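Local coordinates for protein cytochrome P450 monooxygenase (Rhodococcus sp. ECU0066, PDB 6KBH) that probably acts as a self-sufficient monooxygenase, joining a heme-binding P450 domain to FMN and [2Fe-2S] redox domains in one chain, at residues H133-R137 and G389-M394. Sequence-based numbering, arbitrary orientation.
Sequences HMPRR and GSHQCM. With HEM (protoporphyrin IX containing Fe), chain C.
The imidazole of His133 lies over that of His391 in a face-to-face stack, the ring centroids 3.5 Å apart and the planes inclined by 18°. Both rings reach one heme propionate: His133 NE2 donates an almost straight bond of 2.6 Å to O2D (170°), while His391 ND1 gives a more bent one to O1D and is also hydrogen-bonded to Leu125 O. The other ring nitrogen of His133, ND1, is hydrogen-bonded to Glu130 OE2, which helps fix the ring's rotation. Arg137, its CG anti to the backbone N (chi1 177°) and its chain extended, carries the guanidinium to the same carboxylate, where NH1 donates a hydrogen bond of 2.6 Å to O2D. The guanidinium grips Gln392 O end-on, in its own plane, through NH1 and NH2; Met394 CG covers one of its faces and Ser390 O the opposite one. A leucine in its place would probably leave Gln392 O without these two donors and O2D without the Arg137 bond. Gln392 directly precedes Cys393, whose SG binds the heme iron at 2.3 Å; Arg137 thus links a propionate to the cysteine-ligand loop of the P450 fold. Helix 133-139 packs against this loop, which leads into helix 396-413, while Arg334 NH2 from strand 332-336 also hydrogen-bonds the heme.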
# COMPACT_ATOMS: atom_id res chain seq x y z
N HIS A 133 1.76 17.35 -19.08
CA HIS A 133 2.03 16.10 -18.38
C HIS A 133 0.76 15.48 -17.80
O HIS A 133 0.51 14.28 -17.96
CB HIS A 133 3.07 16.33 -17.28
CG HIS A 133 3.04 15.31 -16.19
ND1 HIS A 133 2.54 15.57 -14.93
CD2 HIS A 133 3.45 14.02 -16.16
CE1 HIS A 133 2.64 14.49 -14.18
NE2 HIS A 133 3.19 13.53 -14.90
N MET A 134 -0.05 16.28 -17.09
CA MET A 134 -1.18 15.72 -16.36
C MET A 134 -2.22 15.06 -17.27
O MET A 134 -2.62 13.92 -16.99
CB MET A 134 -1.82 16.78 -15.47
CG MET A 134 -1.12 16.99 -14.13
SD MET A 134 -0.65 15.45 -13.30
CE MET A 134 -2.23 14.67 -13.04
N PRO A 135 -2.69 15.70 -18.35
CA PRO A 135 -3.64 14.99 -19.23
C PRO A 135 -3.11 13.68 -19.77
O PRO A 135 -3.86 12.70 -19.86
CB PRO A 135 -3.90 16.01 -20.35
CG PRO A 135 -3.64 17.32 -19.73
CD PRO A 135 -2.50 17.10 -18.78
N ARG A 136 -1.82 13.63 -20.12
CA ARG A 136 -1.25 12.38 -20.62
C ARG A 136 -1.14 11.34 -19.51
O ARG A 136 -1.31 10.15 -19.75
CB ARG A 136 0.12 12.65 -21.24
CG ARG A 136 0.11 13.62 -22.41
CD ARG A 136 1.42 13.48 -23.15
NE ARG A 136 1.78 14.62 -23.99
CZ ARG A 136 1.68 14.64 -25.31
NH1 ARG A 136 1.22 13.57 -25.96
NH2 ARG A 136 2.05 15.71 -25.99
N ARG A 137 -0.84 11.78 -18.28
CA ARG A 137 -0.78 10.86 -17.15
C ARG A 137 -2.16 10.31 -16.82
O ARG A 137 -2.34 9.10 -16.67
CB ARG A 137 -0.16 11.55 -15.94
CG ARG A 137 -0.12 10.69 -14.68
CD ARG A 137 0.33 11.51 -13.47
NE ARG A 137 0.26 10.75 -12.22
CZ ARG A 137 1.28 10.07 -11.70
NH1 ARG A 137 2.45 10.04 -12.32
NH2 ARG A 137 1.12 9.41 -10.56
N GLY A 389 3.62 12.88 -5.47
CA GLY A 389 2.86 13.94 -6.11
C GLY A 389 2.59 13.73 -7.59
O GLY A 389 2.31 12.61 -8.03
N SER A 390 2.69 14.82 -8.35
CA SER A 390 2.27 14.84 -9.75
C SER A 390 2.84 13.68 -10.56
O SER A 390 2.13 13.06 -11.35
CB SER A 390 2.68 16.17 -10.40
OG SER A 390 2.13 17.27 -9.70
N HIS A 391 4.13 13.39 -10.39
CA HIS A 391 4.82 12.45 -11.26
C HIS A 391 5.10 11.11 -10.59
O HIS A 391 5.90 10.33 -11.13
CB HIS A 391 6.15 13.05 -11.75
CG HIS A 391 5.99 14.25 -12.62
ND1 HIS A 391 6.05 14.18 -14.00
CD2 HIS A 391 5.78 15.55 -12.32
CE1 HIS A 391 5.88 15.39 -14.51
NE2 HIS A 391 5.71 16.24 -13.51
N GLN A 392 4.49 10.83 -9.45
CA GLN A 392 4.76 9.58 -8.73
C GLN A 392 4.66 8.39 -9.66
O GLN A 392 3.76 8.31 -10.51
CB GLN A 392 3.79 9.40 -7.56
CG GLN A 392 4.26 8.36 -6.55
CD GLN A 392 3.18 7.93 -5.59
OE1 GLN A 392 1.99 7.90 -5.93
NE2 GLN A 392 3.57 7.61 -4.36
N CYS A 393 5.61 7.46 -9.51
CA CYS A 393 5.77 6.29 -10.36
C CYS A 393 4.43 5.62 -10.65
O CYS A 393 3.73 5.18 -9.73
CB CYS A 393 6.72 5.30 -9.70
SG CYS A 393 7.08 3.82 -10.66
N MET A 394 4.07 5.56 -11.93
CA MET A 394 2.80 4.94 -12.29
C MET A 394 2.85 3.43 -12.15
O MET A 394 1.84 2.81 -11.82
CB MET A 394 2.42 5.35 -13.72
CG MET A 394 2.17 6.84 -13.88
SD MET A 394 2.06 7.39 -15.59
CE MET A 394 0.38 6.91 -16.01
CHA HEM C . 8.33 8.02 -12.50
CHB HEM C . 10.88 5.20 -9.19
CHC HEM C . 9.16 0.78 -11.54
CHD HEM C . 6.64 3.61 -14.81
C1A HEM C . 9.13 7.38 -11.46
C2A HEM C . 9.78 8.37 -10.59
C3A HEM C . 10.49 7.59 -9.67
C4A HEM C . 10.20 6.19 -10.07
CMA HEM C . 11.34 8.08 -8.54
CAA HEM C . 9.71 9.86 -10.64
CBA HEM C . 8.85 10.48 -9.58
CGA HEM C . 8.51 11.93 -9.67
O1A HEM C . 9.30 12.50 -10.47
O2A HEM C . 7.53 12.18 -8.91
C1B HEM C . 10.68 3.74 -9.49
C2B HEM C . 11.29 2.59 -8.69
C3B HEM C . 10.75 1.21 -9.43
C4B HEM C . 9.88 1.69 -10.58
CMB HEM C . 12.19 2.69 -7.51
CAB HEM C . 11.05 -0.21 -9.07
CBB HEM C . 10.83 -0.63 -7.66
C1C HEM C . 8.36 1.48 -12.58
C2C HEM C . 7.73 0.50 -13.43
C3C HEM C . 7.03 1.26 -14.35
C4C HEM C . 7.31 2.63 -13.95
CMC HEM C . 7.81 -0.99 -13.34
CAC HEM C . 6.17 0.74 -15.46
CBC HEM C . 6.61 0.85 -16.88
C1D HEM C . 6.99 4.95 -14.33
C2D HEM C . 6.35 6.03 -15.15
C3D HEM C . 6.88 7.42 -14.43
C4D HEM C . 7.74 6.93 -13.30
CMD HEM C . 5.46 5.85 -16.33
CAD HEM C . 6.54 8.82 -14.82
CBD HEM C . 5.20 9.30 -14.39
CGD HEM C . 4.99 10.77 -14.37
O1D HEM C . 6.11 11.33 -14.38
O2D HEM C . 3.76 11.05 -14.33
NA HEM C . 9.37 6.03 -11.16
NB HEM C . 9.78 3.22 -10.58
NC HEM C . 8.11 2.80 -12.88
ND HEM C . 7.84 5.39 -13.13
FE HEM C . 8.95 4.28 -11.92